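Local structure of methyltransferase (Streptococcus mutans, 2B78) at residues K92-Y97 with I176-I181; T111-G116 with I195-R200; E205-S210 with S227-M232. The protein is of unknown function but probably binds RNA and transfers methyl groups from S-adenosyl-L-methionine. One frame throughout, in Å; residues are numbered along the deposited sequence.

Interaction 1: residues K92-Y97 with I176-I181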
ATOM      1  N   LYS A  92       1.886  -5.307  21.141  1.00 31.04           N
ATOM      2  CA  LYS A  92       0.433  -5.289  21.023  1.00 27.84           C
ATOM      3  C   LYS A  92      -0.116  -3.884  20.754  1.00 25.46           C
ATOM      4  O   LYS A  92      -1.331  -3.680  20.758  1.00 26.73           O
ATOM      5  CB  LYS A  92      -0.220  -5.898  22.271  1.00 28.94           C
ATOM      6  CG  LYS A  92       0.016  -7.398  22.383  1.00 30.34           C
ATOM      7  CD  LYS A  92      -0.861  -8.058  23.430  1.00 32.26           C
ATOM      8  CE  LYS A  92      -0.650  -9.575  23.434  1.00 34.54           C
ATOM      9  NZ  LYS A  92      -1.401 -10.284  24.524  1.00 37.09           N
ATOM     10  N   LEU A  93       0.775  -2.927  20.503  1.00 21.61           N
ATOM     11  CA  LEU A  93       0.362  -1.550  20.191  1.00 19.26           C
ATOM     12  C   LEU A  93      -0.168  -1.512  18.767  1.00 16.39           C
ATOM     13  O   LEU A  93      -0.949  -0.631  18.408  1.00 15.72           O
ATOM     14  CB  LEU A  93       1.546  -0.582  20.293  1.00 20.03           C
ATOM     15  CG  LEU A  93       2.033  -0.170  21.685  1.00 22.54           C
ATOM     16  CD1 LEU A  93       3.276   0.697  21.541  1.00 24.44           C
ATOM     17  CD2 LEU A  93       0.933   0.584  22.420  1.00 22.31           C
ATOM     18  N   THR A  94       0.289  -2.465  17.956  1.00 13.45           N
ATOM     19  CA  THR A  94      -0.126  -2.585  16.557  1.00 12.03           C
ATOM     20  C   THR A  94      -0.513  -4.029  16.293  1.00 11.95           C
ATOM     21  O   THR A  94       0.344  -4.907  16.276  1.00 12.47           O
ATOM     22  CB  THR A  94       1.021  -2.195  15.620  1.00 10.22           C
ATOM     23  OG1 THR A  94       1.234  -0.784  15.709  1.00  8.68           O
ATOM     24  CG2 THR A  94       0.692  -2.583  14.173  1.00  9.16           C
ATOM     25  N   THR A  95      -1.803  -4.277  16.077  1.00 12.13           N
ATOM     26  CA  THR A  95      -2.274  -5.634  15.860  1.00 12.06           C
ATOM     27  C   THR A  95      -2.626  -5.932  14.411  1.00 12.89           C
ATOM     28  O   THR A  95      -3.130  -7.009  14.094  1.00 13.97           O
ATOM     29  CB  THR A  95      -3.491  -5.946  16.758  1.00 13.10           C
ATOM     30  OG1 THR A  95      -4.599  -5.108  16.396  1.00 13.92           O
ATOM     31  CG2 THR A  95      -3.134  -5.703  18.216  1.00 13.09           C
ATOM     32  N   ALA A  96      -2.349  -4.983  13.526  1.00 13.03           N
ATOM     33  CA  ALA A  96      -2.614  -5.190  12.111  1.00 14.09           C
ATOM     34  C   ALA A  96      -1.371  -4.726  11.373  1.00 13.70           C
ATOM     35  O   ALA A  96      -0.967  -3.576  11.507  1.00 15.17           O
ATOM     36  CB  ALA A  96      -3.848  -4.388  11.660  1.00 12.64           C
ATOM     37  N   TYR A  97      -0.755  -5.628  10.615  1.00 13.48           N
ATOM     38  CA  TYR A  97       0.448  -5.307   9.856  1.00 13.32           C
ATOM     39  C   TYR A  97       0.636  -6.350   8.767  1.00 13.04           C
ATOM     40  O   TYR A  97      -0.071  -7.359   8.743  1.00 13.82           O
ATOM     41  CB  TYR A  97       1.671  -5.255  10.782  1.00 15.43           C
ATOM     42  CG  TYR A  97       1.940  -6.536  11.551  1.00 17.71           C
ATOM     43  CD1 TYR A  97       2.846  -7.483  11.074  1.00 18.20           C
ATOM     44  CD2 TYR A  97       1.278  -6.806  12.754  1.00 19.13           C
ATOM     45  CE1 TYR A  97       3.086  -8.662  11.775  1.00 17.74           C
ATOM     46  CE2 TYR A  97       1.511  -7.989  13.460  1.00 18.87           C
ATOM     47  CZ  TYR A  97       2.414  -8.908  12.963  1.00 18.77           C
ATOM     48  OH  TYR A  97       2.637 -10.083  13.649  1.00 21.15           O
ATOM     49  N   ILE A 176      -9.034  -2.784  15.171  1.00 13.19           N
ATOM     50  CA  ILE A 176      -7.673  -3.276  15.331  1.00 11.76           C
ATOM     51  C   ILE A 176      -6.949  -2.095  15.955  1.00 12.86           C
ATOM     52  O   ILE A 176      -7.526  -1.000  16.067  1.00 13.36           O
ATOM     53  CB  ILE A 176      -7.009  -3.709  13.982  1.00 12.83           C
ATOM     54  CG1 ILE A 176      -7.024  -2.572  12.959  1.00 11.62           C
ATOM     55  CG2 ILE A 176      -7.729  -4.951  13.424  1.00 10.67           C
ATOM     56  CD1 ILE A 176      -5.852  -1.611  13.087  1.00 14.56           C
ATOM     57  N   LEU A 177      -5.715  -2.311  16.402  1.00 11.11           N
ATOM     58  CA  LEU A 177      -4.950  -1.246  17.017  1.00 10.52           C
ATOM     59  C   LEU A 177      -3.725  -0.990  16.157  1.00 11.65           C
ATOM     60  O   LEU A 177      -3.140  -1.931  15.610  1.00 10.22           O
ATOM     61  CB  LEU A 177      -4.507  -1.665  18.423  1.00 10.92           C
ATOM     62  CG  LEU A 177      -4.307  -0.594  19.497  1.00 10.85           C
ATOM     63  CD1 LEU A 177      -5.667  -0.080  19.952  1.00  8.34           C
ATOM     64  CD2 LEU A 177      -3.555  -1.189  20.687  1.00  9.49           C
ATOM     65  N   GLU A 178      -3.357   0.283  16.022  1.00 13.03           N
ATOM     66  CA  GLU A 178      -2.167   0.671  15.260  1.00 12.64           C
ATOM     67  C   GLU A 178      -1.577   1.885  15.956  1.00 12.65           C
ATOM     68  O   GLU A 178      -2.249   2.908  16.100  1.00 13.43           O
ATOM     69  CB  GLU A 178      -2.511   1.040  13.816  1.00 11.85           C
ATOM     70  CG  GLU A 178      -1.276   1.183  12.912  1.00 12.39           C
ATOM     71  CD  GLU A 178      -1.584   1.881  11.597  1.00 13.39           C
ATOM     72  OE1 GLU A 178      -1.793   3.114  11.613  1.00 13.69           O
ATOM     73  OE2 GLU A 178      -1.615   1.201  10.549  1.00 12.83           O
ATOM     74  N   ASN A 179      -0.319   1.769  16.380  1.00 13.87           N
ATOM     75  CA  ASN A 179       0.354   2.849  17.090  1.00 12.44           C
ATOM     76  C   ASN A 179      -0.407   3.132  18.376  1.00 11.39           C
ATOM     77  O   ASN A 179      -0.379   4.245  18.897  1.00 11.51           O
ATOM     78  CB  ASN A 179       0.393   4.109  16.229  1.00 12.86           C
ATOM     79  CG  ASN A 179       1.243   3.946  14.990  1.00 12.60           C
ATOM     80  OD1 ASN A 179       0.863   4.390  13.902  1.00 12.83           O
ATOM     81  ND2 ASN A 179       2.405   3.322  15.142  1.00  8.57           N
ATOM     82  N   GLY A 180      -1.118   2.131  18.877  1.00 11.34           N
ATOM     83  CA  GLY A 180      -1.854   2.330  20.112  1.00 10.70           C
ATOM     84  C   GLY A 180      -3.226   2.967  20.030  1.00 10.24           C
ATOM     85  O   GLY A 180      -3.818   3.254  21.068  1.00 13.11           O
ATOM     86  N   ILE A 181      -3.732   3.224  18.830  1.00 11.24           N
ATOM     87  CA  ILE A 181      -5.076   3.793  18.705  1.00 12.74           C
ATOM     88  C   ILE A 181      -5.922   2.851  17.846  1.00 14.52           C
ATOM     89  O   ILE A 181      -5.385   2.013  17.100  1.00 13.20           O
ATOM     90  CB  ILE A 181      -5.065   5.238  18.131  1.00 11.86           C
ATOM     91  CG1 ILE A 181      -4.716   5.239  16.653  1.00 11.63           C
ATOM     92  CG2 ILE A 181      -4.053   6.099  18.914  1.00  9.86           C
ATOM     93  CD1 ILE A 181      -5.055   6.566  15.975  1.00 11.17           C
TER
HETATM   94  O   HOH W   1      -0.237  -1.162  10.542  1.00 15.16           O

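Interaction 2: residues T111-G116 with I195-R200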
ATOM      1  N   THR A 111       0.543 -11.343  -1.196  1.00 14.81           N
ATOM      2  CA  THR A 111       0.722 -10.528  -0.001  1.00 14.70           C
ATOM      3  C   THR A 111      -0.219 -11.142   1.029  1.00 14.08           C
ATOM      4  O   THR A 111      -1.246 -11.736   0.676  1.00 15.21           O
ATOM      5  CB  THR A 111       0.363  -9.007  -0.187  1.00 13.84           C
ATOM      6  OG1 THR A 111      -1.045  -8.853  -0.390  1.00 14.13           O
ATOM      7  CG2 THR A 111       1.111  -8.415  -1.371  1.00 15.51           C
ATOM      8  N   ILE A 112       0.146 -11.027   2.298  1.00 13.04           N
ATOM      9  CA  ILE A 112      -0.677 -11.561   3.371  1.00 13.35           C
ATOM     10  C   ILE A 112      -0.622 -10.563   4.513  1.00 14.17           C
ATOM     11  O   ILE A 112       0.459 -10.168   4.965  1.00 13.58           O
ATOM     12  CB  ILE A 112      -0.152 -12.908   3.893  1.00 13.72           C
ATOM     13  CG1 ILE A 112       0.004 -13.901   2.738  1.00 12.37           C
ATOM     14  CG2 ILE A 112      -1.108 -13.447   4.968  1.00 14.32           C
ATOM     15  CD1 ILE A 112       0.659 -15.206   3.136  1.00 11.63           C
ATOM     16  N   ASP A 113      -1.789 -10.141   4.972  1.00 14.97           N
ATOM     17  CA  ASP A 113      -1.845  -9.193   6.071  1.00 15.02           C
ATOM     18  C   ASP A 113      -2.529  -9.832   7.263  1.00 16.15           C
ATOM     19  O   ASP A 113      -3.335 -10.751   7.116  1.00 14.18           O
ATOM     20  CB  ASP A 113      -2.636  -7.940   5.669  1.00 13.14           C
ATOM     21  CG  ASP A 113      -1.985  -7.172   4.534  1.00 12.93           C
ATOM     22  OD1 ASP A 113      -0.790  -6.833   4.660  1.00 12.80           O
ATOM     23  OD2 ASP A 113      -2.671  -6.894   3.524  1.00 12.77           O
ATOM     24  N   CYS A 114      -2.188  -9.369   8.454  1.00 16.21           N
ATOM     25  CA  CYS A 114      -2.858  -9.884   9.619  1.00 17.68           C
ATOM     26  C   CYS A 114      -3.634  -8.707  10.182  1.00 16.46           C
ATOM     27  O   CYS A 114      -3.121  -7.580  10.267  1.00 15.72           O
ATOM     28  CB  CYS A 114      -1.860 -10.444  10.633  1.00 20.20           C
ATOM     29  SG  CYS A 114      -0.978  -9.234  11.609  1.00 26.56           S
ATOM     30  N   TYR A 115      -4.893  -8.966  10.512  1.00 15.37           N
ATOM     31  CA  TYR A 115      -5.785  -7.970  11.077  1.00 13.62           C
ATOM     32  C   TYR A 115      -6.331  -8.558  12.362  1.00 14.81           C
ATOM     33  O   TYR A 115      -7.382  -9.190  12.362  1.00 14.81           O
ATOM     34  CB  TYR A 115      -6.940  -7.686  10.114  1.00 12.03           C
ATOM     35  CG  TYR A 115      -6.619  -6.724   8.991  1.00 10.19           C
ATOM     36  CD1 TYR A 115      -6.871  -5.353   9.129  1.00 10.82           C
ATOM     37  CD2 TYR A 115      -6.082  -7.176   7.785  1.00  8.48           C
ATOM     38  CE1 TYR A 115      -6.601  -4.454   8.081  1.00  9.00           C
ATOM     39  CE2 TYR A 115      -5.804  -6.285   6.739  1.00  9.81           C
ATOM     40  CZ  TYR A 115      -6.072  -4.931   6.898  1.00  8.09           C
ATOM     41  OH  TYR A 115      -5.845  -4.063   5.850  1.00  8.81           O
ATOM     42  N   GLY A 116      -5.615  -8.360  13.464  1.00 15.53           N
ATOM     43  CA  GLY A 116      -6.080  -8.913  14.721  1.00 15.19           C
ATOM     44  C   GLY A 116      -5.965 -10.425  14.717  1.00 15.95           C
ATOM     45  O   GLY A 116      -4.873 -10.973  14.546  1.00 14.79           O
ATOM     46  N   ILE A 195      -8.561   0.648   5.687  1.00 16.34           N
ATOM     47  CA  ILE A 195      -7.315   1.300   6.045  1.00 16.13           C
ATOM     48  C   ILE A 195      -6.171   0.779   5.181  1.00 14.91           C
ATOM     49  O   ILE A 195      -6.225  -0.347   4.661  1.00 15.68           O
ATOM     50  CB  ILE A 195      -6.976   1.085   7.549  1.00 16.19           C
ATOM     51  CG1 ILE A 195      -5.800   1.986   7.953  1.00 16.70           C
ATOM     52  CG2 ILE A 195      -6.579  -0.367   7.804  1.00 15.31           C
ATOM     53  CD1 ILE A 195      -5.576   2.070   9.465  1.00 14.06           C
ATOM     54  N   PHE A 196      -5.157   1.614   4.985  1.00 14.80           N
ATOM     55  CA  PHE A 196      -3.983   1.198   4.230  1.00 14.65           C
ATOM     56  C   PHE A 196      -2.874   1.133   5.256  1.00 14.06           C
ATOM     57  O   PHE A 196      -2.372   2.156   5.724  1.00 15.66           O
ATOM     58  CB  PHE A 196      -3.666   2.193   3.113  1.00 16.59           C
ATOM     59  CG  PHE A 196      -4.504   1.984   1.880  1.00 17.01           C
ATOM     60  CD1 PHE A 196      -4.150   1.014   0.942  1.00 16.46           C
ATOM     61  CD2 PHE A 196      -5.684   2.691   1.702  1.00 15.67           C
ATOM     62  CE1 PHE A 196      -4.968   0.747  -0.156  1.00 16.51           C
ATOM     63  CE2 PHE A 196      -6.512   2.433   0.607  1.00 17.65           C
ATOM     64  CZ  PHE A 196      -6.150   1.456  -0.323  1.00 16.76           C
ATOM     65  N   LEU A 197      -2.515  -0.089   5.623  1.00 12.33           N
ATOM     66  CA  LEU A 197      -1.504  -0.319   6.638  1.00 12.61           C
ATOM     67  C   LEU A 197      -0.139   0.256   6.317  1.00 12.02           C
ATOM     68  O   LEU A 197       0.618   0.587   7.231  1.00 11.56           O
ATOM     69  CB  LEU A 197      -1.379  -1.827   6.921  1.00 11.18           C
ATOM     70  CG  LEU A 197      -2.646  -2.532   7.442  1.00 12.55           C
ATOM     71  CD1 LEU A 197      -2.356  -4.013   7.642  1.00 12.26           C
ATOM     72  CD2 LEU A 197      -3.095  -1.912   8.755  1.00  8.29           C
ATOM     73  N   ASP A 198       0.190   0.379   5.034  1.00 10.81           N
ATOM     74  CA  ASP A 198       1.500   0.915   4.678  1.00 12.76           C
ATOM     75  C   ASP A 198       1.729   2.362   5.111  1.00 12.69           C
ATOM     76  O   ASP A 198       2.863   2.821   5.157  1.00 15.19           O
ATOM     77  CB  ASP A 198       1.775   0.760   3.170  1.00 13.51           C
ATOM     78  CG  ASP A 198       0.654   1.303   2.298  1.00 14.27           C
ATOM     79  OD1 ASP A 198       0.137   2.396   2.584  1.00  9.27           O
ATOM     80  OD2 ASP A 198       0.302   0.624   1.305  1.00 18.95           O
ATOM     81  N   GLN A 199       0.669   3.086   5.452  1.00 11.76           N
ATOM     82  CA  GLN A 199       0.834   4.478   5.889  1.00 12.57           C
ATOM     83  C   GLN A 199       0.917   4.634   7.411  1.00 12.08           C
ATOM     84  O   GLN A 199       0.770   5.745   7.953  1.00 13.88           O
ATOM     85  CB  GLN A 199      -0.314   5.323   5.337  1.00 11.87           C
ATOM     86  CG  GLN A 199      -0.429   5.197   3.830  1.00 11.34           C
ATOM     87  CD  GLN A 199      -1.570   5.988   3.242  1.00 14.90           C
ATOM     88  OE1 GLN A 199      -2.733   5.796   3.610  1.00 14.86           O
ATOM     89  NE2 GLN A 199      -1.248   6.884   2.304  1.00 11.50           N
ATOM     90  N   ARG A 200       1.178   3.522   8.092  1.00 11.17           N
ATOM     91  CA  ARG A 200       1.258   3.505   9.554  1.00  9.04           C
ATOM     92  C   ARG A 200       2.216   4.509  10.168  1.00  8.69           C
ATOM     93  O   ARG A 200       1.916   5.114  11.191  1.00  9.89           O
ATOM     94  CB  ARG A 200       1.656   2.113  10.046  1.00  8.10           C
ATOM     95  CG  ARG A 200       1.882   2.042  11.558  1.00  6.69           C
ATOM     96  CD  ARG A 200       2.125   0.610  12.018  1.00  5.65           C
ATOM     97  NE  ARG A 200       3.382   0.091  11.499  1.00  8.76           N
ATOM     98  CZ  ARG A 200       3.507  -0.736  10.463  1.00  6.68           C
ATOM     99  NH1 ARG A 200       2.446  -1.170   9.805  1.00  6.71           N
ATOM    100  NH2 ARG A 200       4.716  -1.120  10.086  1.00 10.14           N
TER

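Interaction 3: residues E205-S210 with S227-M232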
ATOM      1  N   GLU A 205       3.245   9.869  12.976  1.00 12.42           N
ATOM      2  CA  GLU A 205       3.745  11.243  13.079  1.00 14.23           C
ATOM      3  C   GLU A 205       2.630  12.191  13.498  1.00 13.70           C
ATOM      4  O   GLU A 205       2.843  13.110  14.295  1.00 15.68           O
ATOM      5  CB  GLU A 205       4.309  11.715  11.733  1.00 14.89           C
ATOM      6  CG  GLU A 205       5.523  10.933  11.263  1.00 18.53           C
ATOM      7  CD  GLU A 205       6.745  11.203  12.110  1.00 20.97           C
ATOM      8  OE1 GLU A 205       7.262  12.339  12.049  1.00 23.81           O
ATOM      9  OE2 GLU A 205       7.185  10.290  12.843  1.00 20.87           O
ATOM     10  N   LEU A 206       1.445  11.968  12.947  1.00 12.37           N
ATOM     11  CA  LEU A 206       0.284  12.797  13.241  1.00 10.17           C
ATOM     12  C   LEU A 206      -0.171  12.586  14.681  1.00 10.48           C
ATOM     13  O   LEU A 206      -0.458  13.544  15.408  1.00  8.12           O
ATOM     14  CB  LEU A 206      -0.841  12.451  12.253  1.00  9.43           C
ATOM     15  CG  LEU A 206      -0.584  12.949  10.823  1.00  8.90           C
ATOM     16  CD1 LEU A 206      -1.480  12.251   9.804  1.00  8.52           C
ATOM     17  CD2 LEU A 206      -0.828  14.464  10.796  1.00  7.34           C
ATOM     18  N   ILE A 207      -0.226  11.325  15.101  1.00 12.24           N
ATOM     19  CA  ILE A 207      -0.633  11.007  16.465  1.00 12.43           C
ATOM     20  C   ILE A 207       0.365  11.588  17.433  1.00 12.78           C
ATOM     21  O   ILE A 207       0.018  11.966  18.549  1.00 11.80           O
ATOM     22  CB  ILE A 207      -0.695   9.494  16.678  1.00 12.16           C
ATOM     23  CG1 ILE A 207      -1.792   8.924  15.780  1.00 12.60           C
ATOM     24  CG2 ILE A 207      -0.943   9.173  18.153  1.00  9.51           C
ATOM     25  CD1 ILE A 207      -1.786   7.425  15.685  1.00 13.76           C
ATOM     26  N   ASN A 208       1.611  11.665  16.987  1.00 14.02           N
ATOM     27  CA  ASN A 208       2.702  12.201  17.782  1.00 15.68           C
ATOM     28  C   ASN A 208       2.635  13.715  18.029  1.00 15.29           C
ATOM     29  O   ASN A 208       3.272  14.239  18.956  1.00 14.28           O
ATOM     30  CB  ASN A 208       4.012  11.852  17.095  1.00 18.85           C
ATOM     31  CG  ASN A 208       4.921  11.099  17.986  1.00 22.86           C
ATOM     32  OD1 ASN A 208       5.211  11.564  19.101  1.00 29.45           O
ATOM     33  ND2 ASN A 208       5.394   9.932  17.536  1.00 20.00           N
ATOM     34  N   GLY A 209       1.867  14.417  17.202  1.00 14.73           N
ATOM     35  CA  GLY A 209       1.731  15.850  17.379  1.00 13.96           C
ATOM     36  C   GLY A 209       2.174  16.717  16.211  1.00 14.15           C
ATOM     37  O   GLY A 209       2.313  17.934  16.361  1.00 15.60           O
ATOM     38  N   SER A 210       2.379  16.119  15.044  1.00 13.19           N
ATOM     39  CA  SER A 210       2.816  16.891  13.888  1.00 14.53           C
ATOM     40  C   SER A 210       1.802  17.975  13.531  1.00 14.47           C
ATOM     41  O   SER A 210       2.175  19.005  12.977  1.00 17.13           O
ATOM     42  CB  SER A 210       3.059  15.973  12.679  1.00 14.39           C
ATOM     43  OG  SER A 210       1.848  15.460  12.154  1.00 15.35           O
ATOM     44  N   SER A 227      -7.136  11.697   9.458  1.00  8.39           N
ATOM     45  CA  SER A 227      -7.838  12.684  10.256  1.00  9.18           C
ATOM     46  C   SER A 227      -7.962  12.253  11.712  1.00 10.15           C
ATOM     47  O   SER A 227      -7.746  13.058  12.629  1.00  8.65           O
ATOM     48  CB  SER A 227      -9.222  12.936   9.661  1.00 10.31           C
ATOM     49  OG  SER A 227      -9.092  13.424   8.340  1.00 12.86           O
ATOM     50  N   VAL A 228      -8.299  10.984  11.931  1.00 11.30           N
ATOM     51  CA  VAL A 228      -8.419  10.471  13.290  1.00 11.73           C
ATOM     52  C   VAL A 228      -7.046  10.491  13.972  1.00 10.70           C
ATOM     53  O   VAL A 228      -6.938  10.817  15.154  1.00 11.53           O
ATOM     54  CB  VAL A 228      -9.029   9.028  13.298  1.00 13.88           C
ATOM     55  CG1 VAL A 228      -8.048   8.025  12.719  1.00 14.94           C
ATOM     56  CG2 VAL A 228      -9.428   8.636  14.711  1.00 14.98           C
ATOM     57  N   ALA A 229      -5.997  10.169  13.218  1.00 10.19           N
ATOM     58  CA  ALA A 229      -4.628  10.173  13.746  1.00  9.20           C
ATOM     59  C   ALA A 229      -4.269  11.589  14.202  1.00  9.23           C
ATOM     60  O   ALA A 229      -3.776  11.810  15.320  1.00  8.44           O
ATOM     61  CB  ALA A 229      -3.645   9.704  12.658  1.00  6.60           C
ATOM     62  N   ALA A 230      -4.523  12.557  13.330  1.00  8.30           N
ATOM     63  CA  ALA A 230      -4.243  13.949  13.655  1.00 10.24           C
ATOM     64  C   ALA A 230      -5.050  14.398  14.879  1.00 10.38           C
ATOM     65  O   ALA A 230      -4.541  15.123  15.735  1.00 10.91           O
ATOM     66  CB  ALA A 230      -4.564  14.828  12.454  1.00  9.90           C
ATOM     67  N   ALA A 231      -6.303  13.960  14.964  1.00  9.85           N
ATOM     68  CA  ALA A 231      -7.161  14.310  16.090  1.00 10.85           C
ATOM     69  C   ALA A 231      -6.572  13.793  17.406  1.00 11.27           C
ATOM     70  O   ALA A 231      -6.610  14.485  18.432  1.00 10.22           O
ATOM     71  CB  ALA A 231      -8.566  13.725  15.874  1.00 10.91           C
ATOM     72  N   MET A 232      -6.037  12.570  17.373  1.00 12.22           N
ATOM     73  CA  MET A 232      -5.438  11.957  18.555  1.00 10.72           C
ATOM     74  C   MET A 232      -4.115  12.621  18.913  1.00 10.48           C
ATOM     75  O   MET A 232      -3.587  12.429  20.011  1.00  8.73           O
ATOM     76  CB  MET A 232      -5.208  10.459  18.325  1.00 11.73           C
ATOM     77  CG  MET A 232      -6.490   9.623  18.293  1.00 12.84           C
ATOM     78  SD  MET A 232      -7.498   9.821  19.774  1.00 14.67           S
ATOM     79  CE  MET A 232      -6.427   9.065  21.023  1.00 14.09           C
TER

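Interaction 1: residues K92-Y97 with I176-I181
Ile176 meets Ala96 with the end of its side chain, CD1 lying 3.7 Å from Ala96 CB; chi1 of 56° sets Ile176 CG1 between the backbone N and the carbonyl carbon, on the side of that methyl. Leu177 is gripped at both backbone polar atoms by Thr95. Its N gives a nearly straight bond (172°) to Thr95 OG1 at 3.0 Å, and its O receives Thr95 N at 2.7 Å from a donor well off the carbonyl plane. On the side-chain side, Leu177 CD2 packs 3.3 Å from Lys92 O. Glu178 opens a type I' turn that closes at Ile181, the tight connection of the beta-hairpin formed by strands 174-178 and 181-185. Glu178 CB points away from 92-97, but a water donates to both Glu178 OE2 and Ala96 O, while OE1 forms a salt bridge with Arg203 of helix 200-210. At the turn tip, Asn179 N points straight (176°) at Thr94 OG1, 3.1 Å away. Gly180 N donates to Leu93 O at 2.8 Å, and Leu93 CD2 rests 4.0 Å from Gly180 CA, a residue with no side chain to hold it off.

Interaction 2: residues T111-G116 with I195-R200
Tyr115 reaches from strand 110-115 to two aliphatic side chains, Ile195 and Leu197, and this apolar packing makes up most of the contact. Chi1 of -81° sets Tyr115 CG anti to the carbonyl carbon; the phenol end of the ring meets the loop before helix 200-210. Ile195 CG2 sits at the ring edge, near its plane, 4.1 Å from Tyr115 CE1. Leu197 approaches obliquely: its CD1 is 3.9 Å from Tyr115 CZ, and its CG comes equally near to Tyr115 OH. The same CD1 lies more loosely against the strand, 4.4 Å from Asp113 OD1.

The polar groups at this interface look to partners elsewhere. Tyr115 OH is 3.9 Å from Ile195 O, too far for a bond, and is instead hydrogen-bonded to Thr193 OG1 just upstream, which ties the end of the ring to the loop that carries Ile195 and Leu197. Asp113 OD1 is engaged in a salt bridge with Arg98 of the neighbouring strand 96-101.

Backbone bonds within 195-200 give the loop its shape. Gln199 N bonds to Phe196 O at 3.2 Å and Arg200 N to Leu197 O at 3.1 Å, bracketing a short 3-10 segment at Leu197 and Asp198, with Gln199 as N-cap of the helix that follows. The side chain of Ile195 is about 11 Å from that of Arg246, which binds S-adenosyl-L-homocysteine in another structure of this protein; the ligand is absent here. The contact thus joins a mixed beta sheet to the lead-in of the helix that precedes the first strand (215-219) of the Rossmann-like methyltransferase sheet.

Interaction 3: residues E205-S210 with S227-M232
Two helices of the Rossmann-like methyltransferase fold pack here through Leu206 and Ile207 on one and Ala229 and Ala230 on the other. The axes of the two short segments run in roughly the same direction, 30° apart, and approach to 6.5 Å, a close spacing that the small alanine side chains allow. Leu206 has its CB directed at the facing helix, 3.9 Å from Ala229 CB and also near the backbone at Ala230 N. Farther out, Leu206 CD2 reaches Ala230 CB at 4.1 Å, so that this one leucine spans two successive alanines.

Ile207 meets Ala229 as well. Its CG1 is anti to the carbonyl carbon (chi1 -65°) and lies 3.7 Å from Ala229 CB. The backbones themselves come near at this point: Ile207 CA makes a CA-H...O contact with Ala229 O at 3.4 Å. The other branch, Ile207 CG2, makes a looser contact with Met232 CB at 4.5 Å, at the margin of the interface.

Between the two helices the chain passes through strand 215-219, and helix 225-232 is the helical connection of the beta-alpha-beta crossover from that strand to the parallel strand 237-242, the connection that builds a Rossmann-type sheet. Helix 200-210 is finished by a Schellman motif with Gly209, at positive phi, as the C-prime residue: Ser210 N bonds to Glu205 O at 3.1 Å and Gly209 N to Leu206 O at the same distance. Tyr183 of strand 181-185 touches both Ile207 and Ala229, covering the seam between the helices. On the other helix, Ser227 OG is hydrogen-bonded to Asn218 and Ser240, residues of the strands that the crossover links.

How the interactions relate
Interactions 1 and 2 have centres about 10 Å apart and share one sheet, in which strands 96-101 and 110-115 are antiparallel neighbours. Their segments alternate along the chain. Interaction 1 joins this sheet to the hairpin of strands 174-178 and 181-185, interaction 2 to the loop before helix 200-210. Interaction 3 follows in sequence, its centre about 15 Å from that of interaction 1 and about 19 Å from that of interaction 2. Helix 200-210 starts in 195-200 and ends in 205-210, while Ile181, which closes the hairpin turn, packs on Ile207 and Met232. A continuous path of packing therefore runs from the sheet, through the hairpin, to the helices flanking the Rossmann-like sheet.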